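Local coordinates for Serine/threonine-protein kinase-like protein ACR4 (Arabidopsis thaliana, PDB 7A0J) that controls formative cell division in root meristems as a membrane receptor kinase acting with the peptide CLE40, represented here by its extracellular beta-propeller domain, at residues Leu1-Gly12 with Gly50-Leu61; Ile117-Cys125 with Phe134-Ser142. All coordinates share one frame; numbering follows the deposited sequence.

How the contacts relate
Contact 1 lies deep in the propeller, its centre about 6 Å from the centre of the chain, whereas contact 2 lies about 17 Å out and is only partly buried. Their centres are about 20 Å apart. One sheet connects them: strand 2-3, from contact 1, pairs with strand 139-145, whose start belongs to contact 2. Contact 1 sets strands of repeats 1 and 2 side by side; contact 2 is mostly the hairpin of repeat 3, its corner leading into repeat 4. Contact 1 fits side chains against glycines, with water bridging its strands where ladder bonds are missing; contact 2 has more regular antiparallel bonds, with serine hydroxyls at its corner and phenylalanine rings beside it.

Contact 1. Residues Leu1-Gly12 with Gly50-Leu61; sequences LGSMSSIAISYG and GLTGGDGFMCGL
The methyl of Ala-8 is the central bump, its single carbon touching Leu-51 CB, the backbone of Leu-51 and Thr-52, and Met-58 SD, which lies 3.6 Å from Ala-8 CB. On the opposing strand the hollows are glycines. Gly-50 lets Met-4 lie across its backbone, Met-4 CG 3.5 Å from Gly-50 CA, where a CB on the glycine would collide. From there the Met-4 sulfur reaches Leu-61 CB. Gly-53 likewise leaves space for Ile-9 O, 3.3 Å from Gly-53 CA.

Farther along, the Tyr-11 ring lies over the peptide joining Gly-54 to Asp-55, with Gly-54 O 3.7 Å above the ring centre. The first torsion (chi1 46°) sets the ring between backbone N and carbonyl carbon, and Tyr-11 OH accepts from Leu-1 N at 3.0 Å while also bonding Asp-98. In the conformer given, Ser-10 OG donates to Phe-57 O at 2.7 Å, from above the carbonyl plane; Gly-54 N uses that same oxygen.

Backbone bonds hold both ends: Ser-5 and Leu-51 exchange two, while Tyr-11 N donates to Gly-54 O and Gly-56 N to Tyr-11 O; between them a water bridges Ile-9 N and Gly-53 N. Strands 7-10 and 50-53, 20° from parallel, belong to two neighbouring propeller blades. Strand 17-21 lies beside Leu-51 and Met-58, and strands 274-277 and 281-285 pack against Ile-7 and Ile-9.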
loop_
_atom_site.group_PDB
_atom_site.type_symbol
_atom_site.label_atom_id
_atom_site.label_comp_id
_atom_site.label_asym_id
_atom_site.label_seq_id
_atom_site.Cartn_x
_atom_site.Cartn_y
_atom_site.Cartn_z
ATOM N N LEU A 1 0.434 -5.123 -2.555
ATOM C CA LEU A 1 0.655 -5.136 -1.077
ATOM C C LEU A 1 0.601 -3.702 -0.540
ATOM O O LEU A 1 0.791 -2.760 -1.337
ATOM C CB LEU A 1 2.019 -5.763 -0.761
ATOM C CG LEU A 1 2.140 -7.276 -0.949
ATOM C CD1 LEU A 1 3.570 -7.731 -0.697
ATOM C CD2 LEU A 1 1.177 -8.027 -0.040
ATOM N N GLY A 2 0.353 -3.554 0.764
ATOM C CA GLY A 2 0.609 -2.314 1.521
ATOM C C GLY A 2 -0.555 -1.337 1.493
ATOM O O GLY A 2 -1.702 -1.765 1.251
ATOM N N SER A 3 -0.254 -0.058 1.732
ATOM C CA SER A 3 -1.229 1.024 2.018
ATOM C C SER A 3 -1.401 1.918 0.789
ATOM O O SER A 3 -0.521 1.891 -0.095
ATOM C CB SER A 3 -0.784 1.831 3.209
ATOM O OG SER A 3 -0.359 0.984 4.266
ATOM N N MET A 4 -2.486 2.694 0.754
ATOM C CA MET A 4 -2.693 3.755 -0.265
ATOM C C MET A 4 -1.558 4.775 -0.132
ATOM O O MET A 4 -1.189 5.108 1.010
ATOM C CB MET A 4 -4.036 4.467 -0.094
ATOM C CG MET A 4 -4.409 5.295 -1.301
ATOM S SD MET A 4 -6.102 5.917 -1.241
ATOM C CE MET A 4 -5.969 7.110 0.089
ATOM N N SER A 5 -1.020 5.236 -1.263
ATOM C CA SER A 5 0.165 6.127 -1.324
ATOM C C SER A 5 0.155 6.913 -2.640
ATOM O O SER A 5 -0.663 6.583 -3.521
ATOM C CB SER A 5 1.425 5.317 -1.151
ATOM O OG SER A 5 2.584 6.132 -1.249
ATOM N N SER A 6 1.025 7.917 -2.754
ATOM C CA SER A 6 1.255 8.703 -3.994
ATOM C C SER A 6 2.063 7.860 -4.989
ATOM O O SER A 6 2.110 8.241 -6.171
ATOM C CB SER A 6 1.931 10.019 -3.693
ATOM O OG SER A 6 3.289 9.824 -3.324
ATOM N N ILE A 7 2.678 6.767 -4.520
ATOM C CA ILE A 7 3.427 5.777 -5.351
ATOM C C ILE A 7 2.971 4.362 -4.968
ATOM O O ILE A 7 2.605 4.151 -3.798
ATOM C CB ILE A 7 4.949 5.971 -5.195
ATOM C CG1 ILE A 7 5.411 5.799 -3.743
ATOM C CG2 ILE A 7 5.366 7.320 -5.763
ATOM C CD1 ILE A 7 6.912 5.753 -3.572
ATOM N N ALA A 8 2.986 3.436 -5.929
ATOM C CA ALA A 8 2.520 2.038 -5.766
ATOM C C ALA A 8 3.239 1.136 -6.773
ATOM O O ALA A 8 3.735 1.656 -7.795
ATOM C CB ALA A 8 1.021 1.971 -5.937
ATOM N N ILE A 9 3.291 -0.165 -6.480
ATOM C CA ILE A 9 4.003 -1.188 -7.299
ATOM C C ILE A 9 3.059 -2.357 -7.592
ATOM O O ILE A 9 2.385 -2.838 -6.654
ATOM C CB ILE A 9 5.290 -1.659 -6.594
ATOM C CG1 ILE A 9 6.371 -0.574 -6.626
ATOM C CG2 ILE A 9 5.788 -2.972 -7.186
ATOM C CD1 ILE A 9 7.630 -0.929 -5.867
ATOM N N SER A 10 3.022 -2.774 -8.860
ATOM C CA SER A 10 2.389 -4.037 -9.320
ATOM C C SER A 10 3.488 -5.058 -9.626
ATOM O O SER A 10 4.598 -4.627 -10.000
ATOM C CB SER A 10 1.501 -3.797 -10.510
ATOM O OG SER A 10 0.428 -2.933 -10.165
ATOM N N TYR A 11 3.178 -6.345 -9.462
ATOM C CA TYR A 11 4.151 -7.468 -9.518
ATOM C C TYR A 11 3.459 -8.723 -10.059
ATOM O O TYR A 11 2.253 -8.653 -10.371
ATOM C CB TYR A 11 4.740 -7.695 -8.122
ATOM C CG TYR A 11 3.713 -7.707 -7.019
ATOM C CD1 TYR A 11 3.325 -6.533 -6.393
ATOM C CD2 TYR A 11 3.102 -8.885 -6.622
ATOM C CE1 TYR A 11 2.368 -6.531 -5.390
ATOM C CE2 TYR A 11 2.146 -8.902 -5.619
ATOM C CZ TYR A 11 1.777 -7.720 -5.001
ATOM O OH TYR A 11 0.835 -7.726 -4.015
ATOM N N GLY A 12 4.212 -9.823 -10.174
ATOM C CA GLY A 12 3.722 -11.132 -10.647
ATOM C C GLY A 12 4.263 -11.484 -12.022
ATOM O O GLY A 12 5.124 -10.737 -12.532
ATOM N N GLY A 50 -4.763 8.639 -4.497
ATOM C CA GLY A 50 -3.930 7.551 -3.952
ATOM C C GLY A 50 -3.850 6.362 -4.893
ATOM O O GLY A 50 -4.766 6.203 -5.724
ATOM N N LEU A 51 -2.789 5.561 -4.765
ATOM C CA LEU A 51 -2.526 4.355 -5.599
ATOM C C LEU A 51 -2.168 3.171 -4.695
ATOM O O LEU A 51 -1.608 3.399 -3.602
ATOM C CB LEU A 51 -1.386 4.655 -6.576
ATOM C CG LEU A 51 -1.644 5.776 -7.583
ATOM C CD1 LEU A 51 -0.348 6.202 -8.259
ATOM C CD2 LEU A 51 -2.672 5.352 -8.620
ATOM N N THR A 52 -2.482 1.955 -5.151
ATOM C CA THR A 52 -2.128 0.668 -4.494
ATOM C C THR A 52 -2.128 -0.435 -5.558
ATOM O O THR A 52 -3.086 -0.482 -6.356
ATOM C CB THR A 52 -3.070 0.378 -3.317
ATOM O OG1 THR A 52 -2.619 -0.809 -2.666
ATOM C CG2 THR A 52 -4.518 0.220 -3.729
ATOM N N GLY A 53 -1.088 -1.274 -5.572
ATOM C CA GLY A 53 -0.860 -2.293 -6.613
ATOM C C GLY A 53 -0.883 -3.702 -6.051
ATOM O O GLY A 53 -0.583 -3.878 -4.851
ATOM N N GLY A 54 -1.230 -4.673 -6.897
ATOM C CA GLY A 54 -1.236 -6.110 -6.564
ATOM C C GLY A 54 -0.622 -6.931 -7.679
ATOM O O GLY A 54 0.169 -6.364 -8.459
ATOM N N ASP A 55 -0.980 -8.214 -7.757
ATOM C CA ASP A 55 -0.493 -9.154 -8.799
ATOM C C ASP A 55 -1.311 -8.940 -10.080
ATOM O O ASP A 55 -2.477 -9.376 -10.115
ATOM C CB ASP A 55 -0.558 -10.605 -8.313
ATOM C CG ASP A 55 0.193 -11.577 -9.207
ATOM O OD1 ASP A 55 0.215 -11.349 -10.432
ATOM O OD2 ASP A 55 0.755 -12.548 -8.669
ATOM N N GLY A 56 -0.712 -8.283 -11.079
ATOM C CA GLY A 56 -1.274 -8.119 -12.434
ATOM C C GLY A 56 -2.136 -6.874 -12.578
ATOM O O GLY A 56 -2.675 -6.668 -13.681
ATOM N N PHE A 57 -2.272 -6.054 -11.530
ATOM C CA PHE A 57 -3.176 -4.874 -11.547
ATOM C C PHE A 57 -2.629 -3.741 -10.673
ATOM O O PHE A 57 -1.977 -4.004 -9.646
ATOM C CB PHE A 57 -4.585 -5.276 -11.104
ATOM C CG PHE A 57 -4.688 -5.719 -9.669
ATOM C CD1 PHE A 57 -4.541 -7.052 -9.321
ATOM C CD2 PHE A 57 -4.936 -4.800 -8.662
ATOM C CE1 PHE A 57 -4.636 -7.454 -7.998
ATOM C CE2 PHE A 57 -5.029 -5.203 -7.338
ATOM C CZ PHE A 57 -4.880 -6.530 -7.009
ATOM N N MET A 58 -2.895 -2.508 -11.108
ATOM C CA MET A 58 -2.723 -1.251 -10.336
ATOM C C MET A 58 -4.121 -0.689 -10.058
ATOM O O MET A 58 -4.972 -0.775 -10.968
ATOM C CB MET A 58 -1.897 -0.238 -11.139
ATOM C CG MET A 58 -1.696 1.099 -10.450
ATOM S SD MET A 58 -0.922 0.971 -8.818
ATOM C CE MET A 58 0.679 0.276 -9.227
ATOM N N CYS A 59 -4.363 -0.192 -8.840
ATOM C CA CYS A 59 -5.638 0.491 -8.483
ATOM C C CYS A 59 -5.339 1.874 -7.902
ATOM O O CYS A 59 -4.213 2.090 -7.416
ATOM C CB CYS A 59 -6.489 -0.302 -7.497
ATOM S SG CYS A 59 -6.796 -2.018 -7.989
ATOM N N GLY A 60 -6.327 2.761 -7.990
ATOM C CA GLY A 60 -6.275 4.123 -7.435
ATOM C C GLY A 60 -7.632 4.544 -6.903
ATOM O O GLY A 60 -8.648 3.981 -7.359
ATOM N N LEU A 61 -7.644 5.477 -5.951
ATOM C CA LEU A 61 -8.874 6.167 -5.486
ATOM C C LEU A 61 -9.091 7.391 -6.381
ATOM O O LEU A 61 -8.244 8.303 -6.338
ATOM C CB LEU A 61 -8.708 6.557 -4.014
ATOM C CG LEU A 61 -9.919 7.225 -3.363
ATOM C CD1 LEU A 61 -11.174 6.386 -3.547
ATOM C CD2 LEU A 61 -9.660 7.481 -1.886
HETATM O O HOH W 1 1.595 -0.895 -3.981
HETATM O O HOH W 2 -0.133 -0.274 -1.750
#

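Contact 2. Residues Ile117-Cys125 with Phe134-Ser142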
loop_
_atom_site.group_PDB
_atom_site.type_symbol
_atom_site.label_atom_id
_atom_site.label_comp_id
_atom_site.label_asym_id
_atom_site.label_seq_id
_atom_site.Cartn_x
_atom_site.Cartn_y
_atom_site.Cartn_z
ATOM N N ILE A 117 -13.939 13.775 7.702
ATOM C CA ILE A 117 -14.241 12.331 7.460
ATOM C C ILE A 117 -12.954 11.618 7.023
ATOM O O ILE A 117 -12.728 11.502 5.801
ATOM C CB ILE A 117 -15.367 12.170 6.418
ATOM N N ILE A 118 -12.145 11.177 7.991
ATOM C CA ILE A 118 -10.850 10.458 7.777
ATOM C C ILE A 118 -11.021 8.974 8.135
ATOM O O ILE A 118 -10.204 8.160 7.655
ATOM C CB ILE A 118 -9.721 11.126 8.592
ATOM C CG1 ILE A 118 -9.469 12.565 8.130
ATOM C CG2 ILE A 118 -8.443 10.297 8.553
ATOM C CD1 ILE A 118 -8.728 13.417 9.138
ATOM N N SER A 119 -12.040 8.627 8.932
ATOM C CA SER A 119 -12.260 7.260 9.472
ATOM C C SER A 119 -13.615 6.704 9.014
ATOM O O SER A 119 -14.434 7.480 8.485
ATOM C CB SER A 119 -12.148 7.252 10.976
ATOM O OG SER A 119 -13.231 7.949 11.574
ATOM N N SER A 120 -13.819 5.399 9.218
ATOM C CA SER A 120 -15.081 4.660 8.949
ATOM C C SER A 120 -15.021 3.271 9.594
ATOM O O SER A 120 -13.905 2.792 9.880
ATOM C CB SER A 120 -15.349 4.557 7.471
ATOM O OG SER A 120 -16.486 3.743 7.216
ATOM N N SER A 121 -16.191 2.660 9.804
ATOM C CA SER A 121 -16.381 1.290 10.349
ATOM C C SER A 121 -16.844 0.334 9.238
ATOM O O SER A 121 -17.097 -0.848 9.549
ATOM C CB SER A 121 -17.349 1.325 11.506
ATOM O OG SER A 121 -18.632 0.861 11.114
ATOM N N LEU A 122 -16.929 0.827 7.998
ATOM C CA LEU A 122 -17.444 0.092 6.812
ATOM C C LEU A 122 -16.288 -0.155 5.832
ATOM O O LEU A 122 -15.720 0.837 5.323
ATOM C CB LEU A 122 -18.553 0.922 6.158
ATOM C CG LEU A 122 -19.657 1.417 7.090
ATOM C CD1 LEU A 122 -20.563 2.407 6.371
ATOM C CD2 LEU A 122 -20.465 0.253 7.647
ATOM N N VAL A 123 -15.955 -1.426 5.587
ATOM C CA VAL A 123 -14.844 -1.853 4.684
ATOM C C VAL A 123 -15.389 -2.874 3.678
ATOM O O VAL A 123 -15.830 -3.959 4.112
ATOM C CB VAL A 123 -13.656 -2.423 5.481
ATOM C CG1 VAL A 123 -12.578 -2.982 4.564
ATOM C CG2 VAL A 123 -13.068 -1.389 6.430
ATOM N N ASP A 124 -15.353 -2.524 2.388
ATOM C CA ASP A 124 -15.724 -3.405 1.251
ATOM C C ASP A 124 -14.442 -3.954 0.619
ATOM O O ASP A 124 -13.541 -3.144 0.320
ATOM C CB ASP A 124 -16.548 -2.650 0.206
ATOM C CG ASP A 124 -17.826 -2.050 0.760
ATOM O OD1 ASP A 124 -18.543 -2.773 1.474
ATOM O OD2 ASP A 124 -18.088 -0.865 0.476
ATOM N N CYS A 125 -14.368 -5.273 0.430
ATOM C CA CYS A 125 -13.223 -5.966 -0.216
ATOM C C CYS A 125 -13.727 -6.770 -1.421
ATOM O O CYS A 125 -14.862 -7.279 -1.360
ATOM C CB CYS A 125 -12.479 -6.844 0.784
ATOM S SG CYS A 125 -11.869 -5.918 2.219
ATOM N N PHE A 134 -17.687 -5.835 5.198
ATOM C CA PHE A 134 -17.382 -5.854 6.654
ATOM C C PHE A 134 -17.974 -4.607 7.322
ATOM O O PHE A 134 -17.842 -3.502 6.760
ATOM C CB PHE A 134 -15.873 -5.922 6.900
ATOM C CG PHE A 134 -15.184 -7.132 6.321
ATOM C CD1 PHE A 134 -15.221 -8.353 6.978
ATOM C CD2 PHE A 134 -14.485 -7.048 5.126
ATOM C CE1 PHE A 134 -14.582 -9.464 6.448
ATOM C CE2 PHE A 134 -13.847 -8.160 4.597
ATOM C CZ PHE A 134 -13.897 -9.365 5.259
ATOM N N VAL A 135 -18.605 -4.796 8.486
ATOM C CA VAL A 135 -19.112 -3.711 9.380
ATOM C C VAL A 135 -18.490 -3.922 10.767
ATOM O O VAL A 135 -19.005 -4.768 11.522
ATOM C CB VAL A 135 -20.653 -3.696 9.440
ATOM C CG1 VAL A 135 -21.175 -2.570 10.321
ATOM C CG2 VAL A 135 -21.271 -3.614 8.053
ATOM N N PHE A 136 -17.410 -3.194 11.069
ATOM C CA PHE A 136 -16.642 -3.292 12.339
ATOM C C PHE A 136 -17.245 -2.336 13.376
ATOM O O PHE A 136 -18.046 -1.458 12.992
ATOM C CB PHE A 136 -15.159 -3.007 12.089
ATOM C CG PHE A 136 -14.510 -3.910 11.070
ATOM C CD1 PHE A 136 -14.448 -5.282 11.272
ATOM C CD2 PHE A 136 -13.955 -3.391 9.909
ATOM C CE1 PHE A 136 -13.853 -6.111 10.334
ATOM C CE2 PHE A 136 -13.353 -4.222 8.976
ATOM C CZ PHE A 136 -13.301 -5.580 9.190
ATOM N N ASP A 137 -16.853 -2.502 14.644
ATOM C CA ASP A 137 -17.418 -1.781 15.818
ATOM C C ASP A 137 -16.504 -0.613 16.220
ATOM O O ASP A 137 -16.758 -0.016 17.287
ATOM C CB ASP A 137 -17.648 -2.743 16.990
ATOM C CG ASP A 137 -16.419 -3.528 17.421
ATOM O OD1 ASP A 137 -15.304 -3.155 17.005
ATOM O OD2 ASP A 137 -16.587 -4.515 18.162
ATOM N N LYS A 138 -15.493 -0.294 15.401
ATOM C CA LYS A 138 -14.523 0.809 15.640
ATOM C C LYS A 138 -14.371 1.656 14.371
ATOM O O LYS A 138 -14.594 1.121 13.266
ATOM C CB LYS A 138 -13.148 0.256 16.031
ATOM C CG LYS A 138 -13.061 -0.398 17.403
ATOM C CD LYS A 138 -11.640 -0.703 17.841
ATOM C CE LYS A 138 -10.880 -1.589 16.875
ATOM N NZ LYS A 138 -11.575 -2.878 16.637
ATOM N N GLN A 139 -13.983 2.923 14.538
ATOM C CA GLN A 139 -13.546 3.823 13.440
ATOM C C GLN A 139 -12.125 3.419 13.027
ATOM O O GLN A 139 -11.260 3.324 13.921
ATOM C CB GLN A 139 -13.613 5.283 13.894
ATOM C CG GLN A 139 -15.029 5.776 14.160
ATOM C CD GLN A 139 -15.870 5.823 12.907
ATOM O OE1 GLN A 139 -15.431 6.288 11.857
ATOM N NE2 GLN A 139 -17.097 5.342 13.012
ATOM N N LEU A 140 -11.902 3.171 11.732
ATOM C CA LEU A 140 -10.612 2.682 11.177
ATOM C C LEU A 140 -10.083 3.672 10.132
ATOM O O LEU A 140 -10.901 4.354 9.489
ATOM C CB LEU A 140 -10.818 1.302 10.545
ATOM C CG LEU A 140 -11.327 0.204 11.479
ATOM C CD1 LEU A 140 -11.684 -1.045 10.687
ATOM C CD2 LEU A 140 -10.304 -0.122 12.557
ATOM N N HIS A 141 -8.757 3.728 9.980
ATOM C CA HIS A 141 -8.042 4.426 8.877
ATOM C C HIS A 141 -6.735 3.679 8.584
ATOM O O HIS A 141 -6.483 2.649 9.244
ATOM C CB HIS A 141 -7.819 5.904 9.228
ATOM C CG HIS A 141 -6.914 6.122 10.394
ATOM N ND1 HIS A 141 -5.567 6.386 10.242
ATOM C CD2 HIS A 141 -7.152 6.120 11.723
ATOM C CE1 HIS A 141 -5.015 6.537 11.428
ATOM N NE2 HIS A 141 -5.966 6.378 12.353
ATOM N N SER A 142 -5.945 4.181 7.631
ATOM C CA SER A 142 -4.613 3.643 7.244
ATOM C C SER A 142 -4.725 2.157 6.881
ATOM O O SER A 142 -3.975 1.344 7.457
ATOM C CB SER A 142 -3.608 3.878 8.345
ATOM O OG SER A 142 -3.525 5.259 8.667
#
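The antiparallel hairpin of strands 120-127 and 132-136, with the corner into strand 139-145, passes the chain from one propeller repeat to the next. Val-123 and Phe-134 form a hydrogen-bonded pair, with Val-123 N bonding Phe-134 O at 3.0 Å and nearly straight (170°). Beyond the corner, Ser-120 and Leu-140 make a second such pair.

Serines suit the corner because their short hydroxyls reach nearby backbone and amide groups. Ser-121 OG donates to Phe-136 O at 3.0 Å, while Ser-120 OG accepts from Leu-122 N, closing an ST turn, and is also bonded to Arg-105 O. Ser-119 OG, turned between its own backbone N and carbonyl carbon (chi1 69°), donates to Gln-139 OE1 at 2.8 Å, in the amide plane on a lone pair; the glutamine chain bends at chi2 to bring that oxygen back. With an alanine at Ser-119 the hydroxyl is gone, and the Gln-139 amide, left without this donor, would probably be freer to turn.

Val-123, Phe-134 and Leu-140 share one face of the sheet. Val-123 CG2 meets the edge of the Phe-136 ring, 3.8 Å from Phe-136 CE2, and Cys-125 SG lies at the edge of the Phe-134 ring. Cys-125 is disulfide-bonded to Cys-102 of the flanking strand 100-105. From the next repeat, strand 160-163 brings Phe-161 edge-to-face with Phe-136 and Trp-163 against both phenylalanines, while strand 150-154 pairs with strand 139-145.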